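Long-range contacts in methylmalonyl-CoA epimerase, mitochondrial (Homo sapiens, PDB 3RMU), which catalyses the interconversion of (R)- and (S)-methylmalonyl-CoA in mitochondrial propionyl-CoA metabolism, using a bound divalent metal, here cobalt: residues 8-13 / 78-83; 36-41 / 58-63; 101-106 / 115-120. All coordinates share one frame; numbering follows the deposited sequence.

Contact 1: 8-13 / 78-83. With CO (cobalt (II) ion), chain E.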
# COMPACT_ATOMS: atom_id res chain seq x y z
N HIS A 8 8.37 -1.88 1.77
CA HIS A 8 7.24 -2.81 1.71
C HIS A 8 5.92 -2.10 1.84
O HIS A 8 5.86 -0.96 2.36
CB HIS A 8 7.34 -3.94 2.78
CG HIS A 8 7.45 -3.49 4.22
ND1 HIS A 8 8.65 -3.32 4.86
CD2 HIS A 8 6.49 -3.37 5.20
CE1 HIS A 8 8.44 -3.01 6.13
NE2 HIS A 8 7.13 -3.02 6.36
N VAL A 9 4.88 -2.77 1.36
CA VAL A 9 3.50 -2.44 1.70
C VAL A 9 3.08 -3.57 2.59
O VAL A 9 3.27 -4.72 2.22
CB VAL A 9 2.59 -2.33 0.48
CG1 VAL A 9 1.14 -2.15 0.92
CG2 VAL A 9 2.98 -1.16 -0.32
N ALA A 10 2.54 -3.28 3.77
CA ALA A 10 2.14 -4.32 4.75
C ALA A 10 0.61 -4.49 4.64
O ALA A 10 -0.12 -3.52 4.70
CB ALA A 10 2.41 -3.89 6.21
N ILE A 11 0.19 -5.74 4.50
CA ILE A 11 -1.24 -6.11 4.45
C ILE A 11 -1.53 -7.04 5.60
O ILE A 11 -0.86 -8.06 5.73
CB ILE A 11 -1.61 -6.86 3.11
CG1 ILE A 11 -1.11 -6.14 1.86
CG2 ILE A 11 -3.15 -7.15 3.05
CD1 ILE A 11 -1.52 -4.76 1.66
N ALA A 12 -2.52 -6.69 6.44
CA ALA A 12 -3.00 -7.56 7.48
C ALA A 12 -4.04 -8.51 6.88
O ALA A 12 -4.92 -8.10 6.12
CB ALA A 12 -3.62 -6.74 8.61
N VAL A 13 -3.88 -9.80 7.15
CA VAL A 13 -4.81 -10.80 6.62
C VAL A 13 -5.29 -11.67 7.73
O VAL A 13 -4.54 -11.97 8.67
CB VAL A 13 -4.16 -11.64 5.52
CG1 VAL A 13 -3.76 -10.72 4.33
CG2 VAL A 13 -2.97 -12.44 6.02
N MET A 78 -4.83 -3.12 3.92
CA MET A 78 -3.55 -2.45 3.88
C MET A 78 -3.35 -1.81 5.26
O MET A 78 -4.21 -1.08 5.75
CB MET A 78 -3.51 -1.41 2.73
CG MET A 78 -3.82 -2.05 1.32
SD MET A 78 -4.26 -0.93 -0.05
CE MET A 78 -2.62 -0.20 -0.22
N HIS A 79 -2.23 -2.13 5.88
CA HIS A 79 -1.97 -1.70 7.25
C HIS A 79 -0.94 -0.56 7.28
O HIS A 79 -1.14 0.42 8.00
CB HIS A 79 -1.51 -2.88 8.11
CG HIS A 79 -1.30 -2.51 9.53
ND1 HIS A 79 -0.07 -2.22 10.06
CD2 HIS A 79 -2.18 -2.40 10.56
CE1 HIS A 79 -0.20 -1.89 11.33
NE2 HIS A 79 -1.48 -2.00 11.66
N HIS A 80 0.19 -0.66 6.56
CA HIS A 80 1.16 0.45 6.54
C HIS A 80 2.00 0.41 5.27
O HIS A 80 2.02 -0.60 4.58
CB HIS A 80 2.08 0.51 7.80
CG HIS A 80 3.02 -0.65 8.01
ND1 HIS A 80 2.69 -1.75 8.76
CD2 HIS A 80 4.32 -0.83 7.64
CE1 HIS A 80 3.72 -2.57 8.83
NE2 HIS A 80 4.73 -2.05 8.16
N ILE A 81 2.71 1.50 5.00
CA ILE A 81 3.78 1.49 3.99
C ILE A 81 5.09 1.74 4.71
O ILE A 81 5.14 2.48 5.70
CB ILE A 81 3.52 2.53 2.91
CG1 ILE A 81 3.32 3.94 3.49
CG2 ILE A 81 2.26 2.12 2.08
CD1 ILE A 81 3.26 5.07 2.41
N CYS A 82 6.18 1.16 4.21
CA CYS A 82 7.44 1.37 4.82
C CYS A 82 8.38 2.00 3.82
O CYS A 82 8.63 1.44 2.76
CB CYS A 82 8.03 0.08 5.37
SG CYS A 82 9.71 0.27 5.98
N ILE A 83 8.88 3.18 4.17
CA ILE A 83 9.81 3.91 3.31
C ILE A 83 11.19 4.02 3.98
O ILE A 83 11.33 4.29 5.19
CB ILE A 83 9.25 5.32 2.93
CG1 ILE A 83 7.82 5.24 2.39
CG2 ILE A 83 10.17 6.06 1.89
CD1 ILE A 83 7.20 6.61 2.10
CO CO E . 6.50 -2.88 8.26
O HOH W 1 6.62 -3.53 10.49
O HOH W 2 8.18 -4.32 9.07
O HOH W 3 5.56 -5.01 8.14
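Strands 8-12 and 78-83 run antiparallel, and the two faces of their ribbon do different work. On one face H8 and H80, both with CG crowded between backbone N and carbonyl carbon (chi1 57° and 65°), swing their rings together so that each NE2 binds the cobalt ion at 2.0 Å. The rings meet rim to rim with planes at 76°, and the metal they share brings H8 NE2 and H80 NE2 to 3.2 Å. Packing behind them is tight: C82 CB lies over one face of the H8 ring, 3.4 Å from its centroid, and A10 CB does the same for H80. H80 ND1 donates to H79 ND1 at 3.1 Å, straight and in the plane of both rings, which fixes the H80 ring's rotation. A classic beta bulge sets H79 and H80 opposite the single A10, slipping the register by one; A10 O takes a short, straight bond from H79 N at 2.8 Å and a weak one from H80 N. The reverse face is apolar: I11 CD1 is 3.6 Å from M78 CG and V9 CG2 4.1 Å from I81 CG2, and V9 and M78 pack on their counterparts in the second subunit. The loose side lies beyond the histidines, where the cobalt carries three waters; E130 completes its protein ligands in the histidine-histidine-glutamate metal site of a vicinal oxygen chelate (VOC) enzyme.

Contact 2: 36-41 / 58-63. Unlike the reference sequence in segment 58-63: L62 (reference Arg).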
# COMPACT_ATOMS: atom_id res chain seq x y z
N PRO A 36 7.48 -16.87 11.62
CA PRO A 36 7.02 -16.20 12.83
C PRO A 36 8.04 -15.18 13.35
O PRO A 36 9.23 -15.49 13.46
CB PRO A 36 6.89 -17.32 13.84
CG PRO A 36 7.92 -18.33 13.40
CD PRO A 36 7.98 -18.22 11.90
N LEU A 37 7.54 -14.03 13.76
CA LEU A 37 8.35 -12.97 14.39
C LEU A 37 7.78 -12.67 15.78
O LEU A 37 7.06 -11.68 15.94
CB LEU A 37 8.32 -11.72 13.52
CG LEU A 37 8.87 -11.88 12.11
CD1 LEU A 37 8.66 -10.61 11.26
CD2 LEU A 37 10.32 -12.28 12.16
N PRO A 38 8.09 -13.53 16.76
CA PRO A 38 7.44 -13.42 18.06
C PRO A 38 7.70 -12.09 18.76
O PRO A 38 6.81 -11.59 19.45
CB PRO A 38 8.05 -14.57 18.87
CG PRO A 38 8.56 -15.50 17.89
CD PRO A 38 8.98 -14.71 16.72
N GLU A 39 8.91 -11.54 18.60
CA GLU A 39 9.25 -10.24 19.20
C GLU A 39 8.33 -9.12 18.73
O GLU A 39 8.13 -8.13 19.45
CB GLU A 39 10.69 -9.85 18.84
CG GLU A 39 11.77 -10.68 19.48
CD GLU A 39 13.14 -10.02 19.37
OE1 GLU A 39 13.44 -9.09 20.15
OE2 GLU A 39 13.91 -10.41 18.47
N HIS A 40 7.80 -9.26 17.51
CA HIS A 40 6.96 -8.23 16.88
C HIS A 40 5.48 -8.58 16.88
O HIS A 40 4.64 -7.81 16.38
CB HIS A 40 7.50 -7.95 15.49
CG HIS A 40 8.96 -7.65 15.52
ND1 HIS A 40 9.44 -6.40 15.83
CD2 HIS A 40 10.05 -8.45 15.40
CE1 HIS A 40 10.76 -6.43 15.86
NE2 HIS A 40 11.16 -7.67 15.60
N GLY A 41 5.17 -9.75 17.45
CA GLY A 41 3.79 -10.20 17.60
C GLY A 41 3.04 -10.47 16.31
O GLY A 41 1.81 -10.37 16.27
N HIS A 58 -0.06 -11.61 9.96
CA HIS A 58 -1.13 -12.16 10.81
C HIS A 58 -0.66 -12.19 12.26
O HIS A 58 0.51 -12.45 12.52
CB HIS A 58 -1.51 -13.57 10.34
CG HIS A 58 -2.70 -14.12 11.04
ND1 HIS A 58 -3.99 -13.75 10.71
CD2 HIS A 58 -2.80 -14.98 12.08
CE1 HIS A 58 -4.84 -14.38 11.51
NE2 HIS A 58 -4.14 -15.14 12.34
N PRO A 59 -1.57 -11.89 13.22
CA PRO A 59 -1.20 -11.89 14.63
C PRO A 59 -0.52 -13.16 15.10
O PRO A 59 -0.90 -14.28 14.69
CB PRO A 59 -2.56 -11.75 15.36
CG PRO A 59 -3.42 -11.05 14.37
CD PRO A 59 -2.99 -11.56 13.04
N LEU A 60 0.43 -12.96 15.99
CA LEU A 60 1.11 -14.05 16.68
C LEU A 60 1.04 -13.69 18.16
O LEU A 60 1.74 -12.77 18.63
CB LEU A 60 2.53 -14.21 16.16
CG LEU A 60 3.38 -15.37 16.65
CD1 LEU A 60 2.80 -16.69 16.22
CD2 LEU A 60 4.79 -15.20 16.09
N GLY A 61 0.17 -14.40 18.88
CA GLY A 61 -0.17 -14.13 20.28
C GLY A 61 -1.22 -13.05 20.47
O GLY A 61 -1.68 -12.42 19.51
N LEU A 62 -1.54 -12.77 21.73
CA LEU A 62 -2.78 -12.06 22.09
C LEU A 62 -2.76 -10.54 21.98
O LEU A 62 -3.79 -9.93 21.71
CB LEU A 62 -3.20 -12.43 23.52
CG LEU A 62 -3.50 -13.90 23.78
CD1 LEU A 62 -4.28 -14.02 25.08
CD2 LEU A 62 -4.27 -14.53 22.61
N ASP A 63 -1.61 -9.92 22.22
CA ASP A 63 -1.54 -8.46 22.18
C ASP A 63 -0.78 -8.04 20.94
O ASP A 63 0.10 -7.19 20.99
CB ASP A 63 -0.91 -7.90 23.47
CG ASP A 63 0.45 -8.50 23.78
OD1 ASP A 63 0.68 -9.69 23.43
OD2 ASP A 63 1.29 -7.78 24.36
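L60 follows directly on strand 53-59, and its side chain reaches across to the turn that leaves strand 30-37. Its CB, directed at the opposite segment, sits against the end of that turn, 3.8 Å from G41 C. CG is anti to the backbone N (chi1 -174°), so the chain carries on toward 36-41, and the second torsion of 64° sends one branch, CD2, against P36 and P38 and the backbone between them. There CD2 meets P36 CB at 3.7 Å and, on the other side of L37, P38 CA at 3.8 Å. The ring of P38 lies alongside, pointing the same way as the leucine, while L37 offers CD2 its backbone N rather than its side chain. The setting is an edge of the glyoxalase-type sheet: strands 30-37, 42-48 and 53-59 are antiparallel neighbours, and this contact spans the middle one at the end where 42-48 begins and 53-59 finishes, with S43 of that strand also touching P36 and L60. The turn 37-41 is closed by H40 N donating to L37 O, and a weaker bond from G41 N to P38 O continues it. At G41, whose phi is positive, the carbonyl turns to the other segment, and G41 O accepts a hydrogen bond from L60 N at 2.9 Å. The N-H points well at the oxygen, at 160°, but the donor stands far above the carbonyl plane. S64 OG gives G41 O a second hydrogen bond. Close by, G41 CA makes a CA-H...O contact with L60 O at 3.4 Å.

Contact 3: 101-106 / 115-120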
# COMPACT_ATOMS: atom_id res chain seq x y z
N ARG A 101 2.69 16.25 14.70
CA ARG A 101 1.95 15.45 15.67
C ARG A 101 1.75 13.98 15.27
O ARG A 101 1.39 13.16 16.10
CB ARG A 101 0.58 16.09 15.97
N SER A 102 1.99 13.64 14.00
CA SER A 102 2.01 12.21 13.61
C SER A 102 3.22 11.41 14.18
O SER A 102 3.16 10.17 14.25
CB SER A 102 1.94 12.05 12.07
OG SER A 102 3.03 12.68 11.39
N LEU A 103 4.28 12.09 14.64
CA LEU A 103 5.52 11.39 15.04
C LEU A 103 5.34 10.54 16.31
O LEU A 103 4.79 11.02 17.31
CB LEU A 103 6.66 12.40 15.23
CG LEU A 103 8.07 11.86 15.51
CD1 LEU A 103 8.50 10.80 14.48
CD2 LEU A 103 9.06 13.02 15.60
N SER A 104 5.86 9.30 16.28
CA SER A 104 5.65 8.31 17.36
C SER A 104 6.85 8.10 18.30
O SER A 104 7.11 6.97 18.72
CB SER A 104 5.27 6.95 16.75
OG SER A 104 5.01 5.98 17.76
N GLU A 105 7.56 9.18 18.64
CA GLU A 105 8.62 9.17 19.69
C GLU A 105 9.72 8.10 19.53
O GLU A 105 10.81 8.38 19.03
CB GLU A 105 8.00 9.01 21.10
CG GLU A 105 7.50 10.29 21.76
CD GLU A 105 6.12 10.72 21.28
OE1 GLU A 105 5.76 11.88 21.54
OE2 GLU A 105 5.41 9.90 20.66
N GLU A 106 9.40 6.88 19.97
CA GLU A 106 10.40 5.87 20.28
C GLU A 106 10.92 5.19 19.02
O GLU A 106 10.13 4.64 18.27
CB GLU A 106 9.79 4.81 21.21
CG GLU A 106 10.70 3.60 21.47
CD GLU A 106 10.09 2.60 22.43
OE1 GLU A 106 10.85 2.04 23.25
OE2 GLU A 106 8.87 2.38 22.36
N PRO A 115 16.63 -0.03 12.83
CA PRO A 115 15.79 0.91 13.60
C PRO A 115 14.63 1.43 12.74
O PRO A 115 14.82 1.63 11.54
CB PRO A 115 16.75 2.04 13.99
CG PRO A 115 18.03 1.81 13.26
CD PRO A 115 18.00 0.47 12.60
N VAL A 116 13.44 1.60 13.34
CA VAL A 116 12.28 2.17 12.65
C VAL A 116 11.52 3.13 13.53
O VAL A 116 11.63 3.07 14.74
CB VAL A 116 11.21 1.07 12.24
CG1 VAL A 116 11.83 0.01 11.30
CG2 VAL A 116 10.65 0.42 13.50
N ILE A 117 10.75 3.99 12.89
CA ILE A 117 9.78 4.87 13.56
C ILE A 117 8.48 4.88 12.75
O ILE A 117 8.49 4.66 11.52
CB ILE A 117 10.35 6.30 13.72
CG1 ILE A 117 9.40 7.19 14.55
CG2 ILE A 117 10.64 6.97 12.37
CD1 ILE A 117 10.11 8.13 15.54
N PHE A 118 7.36 5.11 13.41
CA PHE A 118 6.09 5.19 12.71
C PHE A 118 5.51 6.62 12.81
O PHE A 118 5.63 7.28 13.85
CB PHE A 118 5.10 4.16 13.30
CG PHE A 118 5.40 2.73 12.89
CD1 PHE A 118 4.75 2.14 11.81
CD2 PHE A 118 6.33 1.97 13.60
CE1 PHE A 118 5.00 0.80 11.44
CE2 PHE A 118 6.61 0.63 13.23
CZ PHE A 118 5.93 0.05 12.15
N LEU A 119 4.93 7.09 11.71
CA LEU A 119 4.13 8.32 11.67
C LEU A 119 2.68 7.94 11.41
O LEU A 119 2.36 7.27 10.42
CB LEU A 119 4.57 9.26 10.54
CG LEU A 119 6.01 9.77 10.48
CD1 LEU A 119 6.99 8.71 10.78
CD2 LEU A 119 6.29 10.32 9.10
N HIS A 120 1.79 8.41 12.26
CA HIS A 120 0.38 8.09 12.09
C HIS A 120 -0.28 9.04 11.07
O HIS A 120 0.35 9.99 10.58
CB HIS A 120 -0.29 8.04 13.46
CG HIS A 120 0.30 6.97 14.34
ND1 HIS A 120 1.61 7.00 14.76
CD2 HIS A 120 -0.23 5.82 14.83
CE1 HIS A 120 1.86 5.93 15.49
NE2 HIS A 120 0.76 5.20 15.54
O HOH W 4 8.06 4.98 16.16
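H120 N donates to S102 O at 3.0 Å, nearly straight at 163° though from above the carbonyl plane, and the same oxygen receives a CA-H...O contact from L119 CA. Two residues along, S104 N makes a weak, strongly bent bond to F118 O, with S104 CB pressed to 2.9 Å from that oxygen, so that L103 and L119 form a single backbone bridge between the irregular segment 101-106 and strand 115-119. The H120 ring turns its edge to this junction, with S102 O and S104 CB near its plane. Further along, L103 CD1 and I117 CD1 touch at 3.3 Å, closer than normal carbon packing, their side chains crossing at about a right angle. I117 CG1 is anti to the backbone N, but its second torsion, 140°, is away from a staggered position, in keeping with strain at this tip. Where the backbones part, a water bridges them, accepting from F118 N at 2.8 Å and donating to E106 O. In the next shell, D123 OD2 accepts from S102 N. Strand 115-119 sits in the sheet between 129-133, paired through I117 and L119, and the outermost 108-109, with helix 88-97 packed on I117 and on L103 of the loop.

All three contacts reach one mixed sheet, whose concave side holds the cobalt in the manner of the VOC fold. Contact 1 lies at its centre, and contact 2 is nested within the chain loop that contact 1 closes; the two meet where V13 O faces H58 ND1 at 2.8 Å, a probable hydrogen bond from H58 on strand 53-59 to the residue just after strand 3-12. Contact 3 reaches the metal site through F118, whose CE1 lies 4.2 Å from H80 CD2 and whose side chain comes within about 5 Å of the cobalt. The side chain of L37 in contact 2 stays about 9 Å from the ion. Contacts 2 and 3 do not touch, their nearest atoms being about 7 Å apart.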